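Local coordinates for protein hydroxyethylphosphonate dioxygenase (Streptomyces albus, PDB 6B9R) that probably uses a non-haem iron centre and dioxygen to cleave 2-hydroxyethylphosphonate to hydroxymethylphosphonate, at residues Y111-M116 with R123-S128; K147-Y152 with A205-G210. One frame throughout, in Å; residues are numbered along the deposited sequence.

Contact 1 (Y111-M116 with R123-S128); sequences YRDTAM and RPEWIS. With 2HE ((2-hydroxyethyl)phosphonic acid), chain F.
With CG anti to its backbone N (chi1 175°), W126 lays its indole beside R112, whose chain runs extended from CG to NE and carries the guanidinium over one face of the six-membered ring. The two flat groups are nearly parallel, 10° apart, and R112 CZ sits 4.0 Å from the ring centroid, a cation-pi stack; NE also forms a salt bridge with E110. An alanine in place of R112 would probably leave that indole face without its cationic cover and E110 without this charged mate. Between the two residues the backbone forms a hydrogen-bonded antiparallel pair, R112 N to W126 O measuring 2.8 Å.

The flanking non-hydrogen-bonded pairs put their side chains on the other face of the sheet. There D113 OD1 approaches E125 OE2 to 2.6 Å, so close that one acid is probably protonated; R99 bridges to both acids, and R30 of the second subunit to D113. Further along, P124 O accepts two bonds from T114, one from N and one from OG1 (2.8 Å), the hydroxyl, also hydrogen-bonded to Y366 OH, standing well above the carbonyl plane. M116 CG presses tightly on P124 CD. At the opposite end Y111 CD2 rests 3.6 Å from I127 CD1, and Y111 OH donates a very short 2.5 Å hydrogen bond to phosphonate O2 of the ligand, while I127 CD1 touches its CB. This is an antiparallel beta hairpin in which one face of the sheet contributes a wall of the 2-hydroxyethylphosphonate pocket.

Contact 2 (K147-Y152 with A205-G210); sequences KGHLLY and ALTYGG. With FE (Fe (III) ion), chain E.
H149 reaches toward T207 with CG between its backbone N and carbonyl carbon (chi1 49°), and CE1 comes within 4.1 Å of the T207 methyl CG2. NE2 of the same ring binds the iron at 2.3 Å, while ND1 makes a weak hydrogen bond to L151 O that may help to set the ring's rotation. Q153, H190 and two substrate oxygens also bind the iron, and a water lies 2.6 Å from it.

L151 crosses T207 at about a right angle: its CD1 lies 3.6 Å from T207 OG1, a hydroxyl hydrogen-bonded to R123 O, and CD2 packs on CA of G209. Y152 and Y208 form a single antiparallel bridge, with Y208 N donating to Y152 O at 3.1 Å. Y208 CG lies between its backbone N and carbonyl carbon (chi1 73°), and the ring is placed so that Y152 CB stands over one face, a CH-pi contact 4.2 Å from the centroid. The two rings are roughly parallel (26°) but strongly offset. Y208 OH is held by H339, T342 and W183.

The chain that sets L151 and Y152 against strand 202-208 also carries H149, so this apolar packing and backbone pairing probably help place NE2 at the metal.

Overall arrangement
Both contacts are buried and share one antiparallel sheet, in which strands 123-129 and 202-208 are neighbours. R123 N and E125 O probably hydrogen-bond to T207 O and A205 N, and P124 CB packs on L206 CD2. Contact 1 joins consecutive strands of a hairpin and is rich in charge, partly exposed at its cation-pi stack but buried at its acid pair. Contact 2, with its centre nearer that of the chain, brings a loop from far along the sequence onto strand 202-208 through mainly apolar packing. At the active site contact 1 holds the phosphonate through Y111, while contact 2 supplies an iron ligand that also touches the substrate. The second subunit packs against both.

Contact 1 (Y111-M116 with R123-S128)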
ATOM      1  N   TYR A 111     -27.457  13.282  -8.651  1.00 21.01           N
ATOM      2  CA  TYR A 111     -26.393  12.287  -8.696  1.00 21.10           C
ATOM      3  C   TYR A 111     -26.899  10.984  -9.302  1.00 23.34           C
ATOM      4  O   TYR A 111     -28.028  10.562  -9.036  1.00 22.58           O
ATOM      5  CB  TYR A 111     -25.858  11.960  -7.300  1.00 20.07           C
ATOM      6  CG  TYR A 111     -25.271  13.083  -6.485  1.00 20.11           C
ATOM      7  CD1 TYR A 111     -26.083  13.886  -5.694  1.00 27.07           C
ATOM      8  CD2 TYR A 111     -23.898  13.300  -6.454  1.00 19.53           C
ATOM      9  CE1 TYR A 111     -25.549  14.894  -4.915  1.00 26.68           C
ATOM     10  CE2 TYR A 111     -23.351  14.313  -5.678  1.00 19.62           C
ATOM     11  CZ  TYR A 111     -24.185  15.105  -4.911  1.00 24.29           C
ATOM     12  OH  TYR A 111     -23.654  16.102  -4.129  1.00 23.51           O
ATOM     13  N   ARG A 112     -26.040  10.329 -10.082  1.00 21.16           N
ATOM     14  CA  ARG A 112     -26.311   8.990 -10.598  1.00 21.32           C
ATOM     15  C   ARG A 112     -25.036   8.164 -10.500  1.00 20.36           C
ATOM     16  O   ARG A 112     -23.970   8.625 -10.924  1.00 19.56           O
ATOM     17  CB  ARG A 112     -26.803   9.042 -12.059  1.00 19.79           C
ATOM     18  CG  ARG A 112     -28.172   9.688 -12.222  1.00 20.59           C
ATOM     19  CD  ARG A 112     -28.645   9.663 -13.667  1.00 20.85           C
ATOM     20  NE  ARG A 112     -29.800  10.530 -13.861  1.00 25.04           N
ATOM     21  CZ  ARG A 112     -30.213  10.964 -15.050  1.00 35.09           C
ATOM     22  NH1 ARG A 112     -29.565  10.610 -16.155  1.00 30.34           N
ATOM     23  NH2 ARG A 112     -31.273  11.758 -15.130  1.00 36.24           N
ATOM     24  N   ASP A 113     -25.137   6.954  -9.944  1.00 18.90           N
ATOM     25  CA  ASP A 113     -23.996   6.050  -9.966  1.00 18.35           C
ATOM     26  C   ASP A 113     -23.664   5.635 -11.386  1.00 18.10           C
ATOM     27  O   ASP A 113     -24.551   5.464 -12.230  1.00 22.88           O
ATOM     28  CB  ASP A 113     -24.269   4.769  -9.178  1.00 23.44           C
ATOM     29  CG  ASP A 113     -24.540   5.015  -7.717  1.00 23.35           C
ATOM     30  OD1 ASP A 113     -24.142   6.066  -7.190  1.00 21.63           O
ATOM     31  OD2 ASP A 113     -25.167   4.139  -7.106  1.00 23.73           O
ATOM     32  N   THR A 114     -22.372   5.422 -11.632  1.00 17.55           N
ATOM     33  CA  THR A 114     -21.891   4.696 -12.799  1.00 17.31           C
ATOM     34  C   THR A 114     -21.038   3.515 -12.316  1.00 17.68           C
ATOM     35  O   THR A 114     -20.998   3.209 -11.119  1.00 19.67           O
ATOM     36  CB  THR A 114     -21.153   5.635 -13.763  1.00 17.00           C
ATOM     37  OG1 THR A 114     -20.034   6.235 -13.114  1.00 16.87           O
ATOM     38  CG2 THR A 114     -22.087   6.738 -14.234  1.00 17.40           C
ATOM     39  N   ALA A 115     -20.371   2.839 -13.252  1.00 16.76           N
ATOM     40  CA  ALA A 115     -19.810   1.517 -12.967  1.00 16.66           C
ATOM     41  C   ALA A 115     -18.812   1.562 -11.815  1.00 22.38           C
ATOM     42  O   ALA A 115     -17.870   2.355 -11.825  1.00 17.63           O
ATOM     43  CB  ALA A 115     -19.141   0.944 -14.219  1.00 17.18           C
ATOM     44  N   MET A 116     -19.024   0.685 -10.830  1.00 17.39           N
ATOM     45  CA  MET A 116     -18.187   0.579  -9.640  1.00 18.66           C
ATOM     46  C   MET A 116     -17.912  -0.887  -9.350  1.00 18.25           C
ATOM     47  O   MET A 116     -18.557  -1.779  -9.908  1.00 18.87           O
ATOM     48  CB  MET A 116     -18.857   1.187  -8.413  1.00 21.03           C
ATOM     49  CG  MET A 116     -18.873   2.649  -8.410  1.00 21.99           C
ATOM     50  SD  MET A 116     -19.569   3.355  -6.925  1.00 21.17           S
ATOM     51  CE  MET A 116     -21.296   3.453  -7.383  1.00 23.27           C
ATOM     52  N   ARG A 123     -15.278   5.888  -7.044  1.00 16.79           N
ATOM     53  CA  ARG A 123     -16.631   6.327  -6.694  1.00 18.67           C
ATOM     54  C   ARG A 123     -17.065   7.318  -7.767  1.00 21.48           C
ATOM     55  O   ARG A 123     -17.027   8.541  -7.560  1.00 22.18           O
ATOM     56  CB  ARG A 123     -16.682   6.938  -5.294  1.00 16.42           C
ATOM     57  CG  ARG A 123     -16.425   5.906  -4.170  1.00 17.99           C
ATOM     58  CD  ARG A 123     -17.600   4.958  -4.015  1.00 19.03           C
ATOM     59  NE  ARG A 123     -17.404   4.003  -2.908  1.00 18.39           N
ATOM     60  CZ  ARG A 123     -16.754   2.851  -3.031  1.00 19.38           C
ATOM     61  NH1 ARG A 123     -16.238   2.505  -4.194  1.00 18.94           N
ATOM     62  NH2 ARG A 123     -16.633   2.039  -1.988  1.00 22.09           N
ATOM     63  N   PRO A 124     -17.472   6.821  -8.942  1.00 16.08           N
ATOM     64  CA  PRO A 124     -17.698   7.710 -10.088  1.00 16.06           C
ATOM     65  C   PRO A 124     -19.157   8.080 -10.257  1.00 24.92           C
ATOM     66  O   PRO A 124     -20.004   7.211 -10.498  1.00 22.66           O
ATOM     67  CB  PRO A 124     -17.202   6.871 -11.265  1.00 15.77           C
ATOM     68  CG  PRO A 124     -17.572   5.447 -10.857  1.00 15.90           C
ATOM     69  CD  PRO A 124     -17.526   5.408  -9.342  1.00 16.03           C
ATOM     70  N   GLU A 125     -19.470   9.367 -10.152  1.00 19.74           N
ATOM     71  CA  GLU A 125     -20.846   9.826 -10.215  1.00 20.81           C
ATOM     72  C   GLU A 125     -21.018  10.737 -11.421  1.00 21.81           C
ATOM     73  O   GLU A 125     -20.175  11.602 -11.680  1.00 23.27           O
ATOM     74  CB  GLU A 125     -21.254  10.563  -8.924  1.00 19.01           C
ATOM     75  CG  GLU A 125     -21.116   9.726  -7.653  1.00 24.94           C
ATOM     76  CD  GLU A 125     -22.284   8.780  -7.437  1.00 27.86           C
ATOM     77  OE1 GLU A 125     -23.411   9.267  -7.228  1.00 21.81           O
ATOM     78  OE2 GLU A 125     -22.069   7.547  -7.476  1.00 23.30           O
ATOM     79  N   TRP A 126     -22.077  10.484 -12.182  1.00 20.14           N
ATOM     80  CA  TRP A 126     -22.651  11.466 -13.086  1.00 22.49           C
ATOM     81  C   TRP A 126     -23.416  12.472 -12.238  1.00 26.08           C
ATOM     82  O   TRP A 126     -24.188  12.075 -11.361  1.00 19.00           O
ATOM     83  CB  TRP A 126     -23.574  10.745 -14.070  1.00 19.56           C
ATOM     84  CG  TRP A 126     -24.366  11.584 -15.037  1.00 21.24           C
ATOM     85  CD1 TRP A 126     -24.079  11.800 -16.357  1.00 22.99           C
ATOM     86  CD2 TRP A 126     -25.602  12.274 -14.776  1.00 22.04           C
ATOM     87  NE1 TRP A 126     -25.049  12.596 -16.926  1.00 25.75           N
ATOM     88  CE2 TRP A 126     -25.992  12.900 -15.979  1.00 25.64           C
ATOM     89  CE3 TRP A 126     -26.403  12.438 -13.638  1.00 25.56           C
ATOM     90  CZ2 TRP A 126     -27.152  13.674 -16.078  1.00 26.42           C
ATOM     91  CZ3 TRP A 126     -27.563  13.204 -13.738  1.00 21.52           C
ATOM     92  CH2 TRP A 126     -27.923  13.809 -14.951  1.00 30.61           C
ATOM     93  N   ILE A 127     -23.187  13.770 -12.457  1.00 18.86           N
ATOM     94  CA  ILE A 127     -23.830  14.783 -11.623  1.00 21.76           C
ATOM     95  C   ILE A 127     -24.245  15.957 -12.500  1.00 21.58           C
ATOM     96  O   ILE A 127     -23.396  16.602 -13.123  1.00 19.67           O
ATOM     97  CB  ILE A 127     -22.928  15.277 -10.475  1.00 19.18           C
ATOM     98  CG1 ILE A 127     -22.355  14.094  -9.674  1.00 18.70           C
ATOM     99  CG2 ILE A 127     -23.728  16.217  -9.573  1.00 20.11           C
ATOM    100  CD1 ILE A 127     -21.347  14.490  -8.623  1.00 21.31           C
ATOM    101  N   SER A 128     -25.543  16.244 -12.545  1.00 22.94           N
ATOM    102  CA  SER A 128     -26.021  17.389 -13.306  1.00 27.45           C
ATOM    103  C   SER A 128     -26.077  18.616 -12.410  1.00 24.37           C
ATOM    104  O   SER A 128     -26.506  18.542 -11.257  1.00 24.49           O
ATOM    105  CB  SER A 128     -27.399  17.126 -13.912  1.00 35.99           C
ATOM    106  OG  SER A 128     -28.379  17.056 -12.904  1.00 44.70           O
TER
HETATM  107  O3  2HE F 502     -18.650  16.586  -4.109  1.00 33.13           O
HETATM  108  P   2HE F 502     -19.999  17.180  -4.307  1.00 44.39           P
HETATM  109  O1  2HE F 502     -20.204  18.440  -3.327  1.00 27.80           O
HETATM  110  O2  2HE F 502     -21.167  16.094  -4.045  1.00 35.34           O
HETATM  111  CA  2HE F 502     -20.035  17.726  -6.029  1.00 39.72           C
HETATM  112  CB  2HE F 502     -19.307  16.668  -6.853  1.00 40.58           C
HETATM  113  O4  2HE F 502     -17.881  16.785  -6.721  1.00 36.78           O

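Contact 2 (K147-Y152 with A205-G210)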
ATOM      1  N   LYS A 147     -17.792  20.577   1.832  1.00 24.77           N
ATOM      2  CA  LYS A 147     -16.770  20.701   2.856  1.00 29.21           C
ATOM      3  C   LYS A 147     -15.456  20.074   2.434  1.00 27.17           C
ATOM      4  O   LYS A 147     -14.519  20.019   3.240  1.00 28.88           O
ATOM      5  CB  LYS A 147     -17.264  20.059   4.154  1.00 26.07           C
ATOM      6  CG  LYS A 147     -18.630  20.569   4.587  1.00 30.82           C
ATOM      7  CD  LYS A 147     -19.085  19.908   5.887  1.00 39.19           C
ATOM      8  CE  LYS A 147     -20.498  20.323   6.276  1.00 39.55           C
ATOM      9  NZ  LYS A 147     -21.129  19.284   7.144  1.00 30.90           N
ATOM     10  N   GLY A 148     -15.369  19.599   1.194  1.00 22.11           N
ATOM     11  CA  GLY A 148     -14.247  18.792   0.777  1.00 24.95           C
ATOM     12  C   GLY A 148     -14.431  17.366   1.257  1.00 30.54           C
ATOM     13  O   GLY A 148     -15.134  17.118   2.241  1.00 27.42           O
ATOM     14  N   HIS A 149     -13.813  16.417   0.566  1.00 27.17           N
ATOM     15  CA  HIS A 149     -13.975  15.009   0.887  1.00 25.98           C
ATOM     16  C   HIS A 149     -12.642  14.300   0.685  1.00 27.23           C
ATOM     17  O   HIS A 149     -11.768  14.772  -0.054  1.00 24.30           O
ATOM     18  CB  HIS A 149     -15.087  14.373   0.039  1.00 25.63           C
ATOM     19  CG  HIS A 149     -14.978  14.664  -1.427  1.00 28.14           C
ATOM     20  ND1 HIS A 149     -13.909  14.246  -2.191  1.00 24.24           N
ATOM     21  CD2 HIS A 149     -15.808  15.325  -2.269  1.00 23.93           C
ATOM     22  CE1 HIS A 149     -14.083  14.646  -3.440  1.00 23.93           C
ATOM     23  NE2 HIS A 149     -15.231  15.293  -3.514  1.00 22.53           N
ATOM     24  N   LEU A 150     -12.499  13.145   1.351  1.00 24.28           N
ATOM     25  CA  LEU A 150     -11.203  12.470   1.377  1.00 31.14           C
ATOM     26  C   LEU A 150     -10.752  12.064  -0.022  1.00 23.90           C
ATOM     27  O   LEU A 150      -9.567  12.179  -0.353  1.00 29.21           O
ATOM     28  CB  LEU A 150     -11.247  11.243   2.294  1.00 35.64           C
ATOM     29  CG  LEU A 150      -9.966  10.393   2.254  1.00 34.29           C
ATOM     30  CD1 LEU A 150      -8.709  11.220   2.560  1.00 29.95           C
ATOM     31  CD2 LEU A 150     -10.062   9.191   3.184  1.00 33.73           C
ATOM     32  N   LEU A 151     -11.672  11.603  -0.859  1.00 19.62           N
ATOM     33  CA  LEU A 151     -11.268  11.014  -2.128  1.00 16.21           C
ATOM     34  C   LEU A 151     -10.712  12.073  -3.076  1.00 25.75           C
ATOM     35  O   LEU A 151     -11.201  13.205  -3.127  1.00 21.81           O
ATOM     36  CB  LEU A 151     -12.441  10.285  -2.782  1.00 21.47           C
ATOM     37  CG  LEU A 151     -12.901   9.018  -2.046  1.00 25.27           C
ATOM     38  CD1 LEU A 151     -13.824   8.163  -2.929  1.00 18.72           C
ATOM     39  CD2 LEU A 151     -11.687   8.216  -1.607  1.00 21.90           C
ATOM     40  N   TYR A 152      -9.659  11.700  -3.804  1.00 21.11           N
ATOM     41  CA  TYR A 152      -9.201  12.501  -4.933  1.00 19.19           C
ATOM     42  C   TYR A 152     -10.324  12.639  -5.952  1.00 22.48           C
ATOM     43  O   TYR A 152     -11.192  11.772  -6.061  1.00 20.19           O
ATOM     44  CB  TYR A 152      -7.997  11.836  -5.598  1.00 18.07           C
ATOM     45  CG  TYR A 152      -6.775  11.759  -4.714  1.00 18.25           C
ATOM     46  CD1 TYR A 152      -6.645  10.759  -3.749  1.00 17.30           C
ATOM     47  CD2 TYR A 152      -5.741  12.678  -4.856  1.00 20.16           C
ATOM     48  CE1 TYR A 152      -5.521  10.699  -2.938  1.00 17.09           C
ATOM     49  CE2 TYR A 152      -4.613  12.619  -4.060  1.00 19.82           C
ATOM     50  CZ  TYR A 152      -4.504  11.628  -3.111  1.00 21.47           C
ATOM     51  OH  TYR A 152      -3.381  11.584  -2.330  1.00 23.66           O
ATOM     52  N   ALA A 205     -17.894  13.093 -12.317  1.00 18.20           N
ATOM     53  CA  ALA A 205     -17.069  13.286 -11.120  1.00 20.92           C
ATOM     54  C   ALA A 205     -16.529  11.923 -10.710  1.00 21.33           C
ATOM     55  O   ALA A 205     -17.204  11.161 -10.010  1.00 20.48           O
ATOM     56  CB  ALA A 205     -17.886  13.923  -9.996  1.00 21.57           C
ATOM     57  N   LEU A 206     -15.322  11.602 -11.173  1.00 20.05           N
ATOM     58  CA  LEU A 206     -14.734  10.288 -10.969  1.00 24.96           C
ATOM     59  C   LEU A 206     -13.787  10.369  -9.772  1.00 28.53           C
ATOM     60  O   LEU A 206     -12.575  10.565  -9.905  1.00 22.69           O
ATOM     61  CB  LEU A 206     -14.017   9.826 -12.249  1.00 23.53           C
ATOM     62  CG  LEU A 206     -14.784   9.993 -13.577  1.00 17.06           C
ATOM     63  CD1 LEU A 206     -14.029   9.353 -14.750  1.00 17.52           C
ATOM     64  CD2 LEU A 206     -16.204   9.438 -13.484  1.00 22.37           C
ATOM     65  N   THR A 207     -14.358  10.227  -8.578  1.00 22.37           N
ATOM     66  CA  THR A 207     -13.522  10.224  -7.387  1.00 19.81           C
ATOM     67  C   THR A 207     -12.932   8.833  -7.155  1.00 24.67           C
ATOM     68  O   THR A 207     -13.479   7.816  -7.591  1.00 21.71           O
ATOM     69  CB  THR A 207     -14.298  10.683  -6.143  1.00 23.88           C
ATOM     70  OG1 THR A 207     -15.276   9.700  -5.786  1.00 20.40           O
ATOM     71  CG2 THR A 207     -15.000  12.021  -6.385  1.00 21.49           C
ATOM     72  N   TYR A 208     -11.794   8.800  -6.467  1.00 21.05           N
ATOM     73  CA  TYR A 208     -11.059   7.563  -6.238  1.00 26.25           C
ATOM     74  C   TYR A 208     -10.079   7.796  -5.094  1.00 22.45           C
ATOM     75  O   TYR A 208      -9.846   8.932  -4.664  1.00 19.38           O
ATOM     76  CB  TYR A 208     -10.358   7.077  -7.518  1.00 19.74           C
ATOM     77  CG  TYR A 208      -9.146   7.901  -7.930  1.00 17.56           C
ATOM     78  CD1 TYR A 208      -9.299   9.086  -8.651  1.00 16.46           C
ATOM     79  CD2 TYR A 208      -7.854   7.480  -7.618  1.00 17.66           C
ATOM     80  CE1 TYR A 208      -8.200   9.845  -9.032  1.00 16.52           C
ATOM     81  CE2 TYR A 208      -6.734   8.238  -7.995  1.00 17.59           C
ATOM     82  CZ  TYR A 208      -6.922   9.424  -8.711  1.00 19.60           C
ATOM     83  OH  TYR A 208      -5.834  10.192  -9.108  1.00 16.74           O
ATOM     84  N   GLY A 209      -9.538   6.690  -4.576  1.00 26.66           N
ATOM     85  CA  GLY A 209      -8.810   6.755  -3.320  1.00 29.79           C
ATOM     86  C   GLY A 209      -7.322   6.432  -3.388  1.00 47.58           C
ATOM     87  O   GLY A 209      -6.484   7.260  -3.013  1.00 53.88           O
ATOM     88  N   GLY A 210      -6.966   5.233  -3.794  1.00 56.83           N
ATOM     89  CA  GLY A 210      -5.569   4.913  -3.775  1.00 50.84           C
ATOM     90  C   GLY A 210      -5.012   4.494  -2.424  1.00 48.17           C
ATOM     91  O   GLY A 210      -5.662   3.834  -1.602  1.00 45.13           O
TER
HETATM   92 FE    FE E 501     -16.440  16.307  -5.157  1.00 35.42          FE
HETATM   93  O   HOH W   1     -17.564  14.167  -5.985  1.00 29.58           O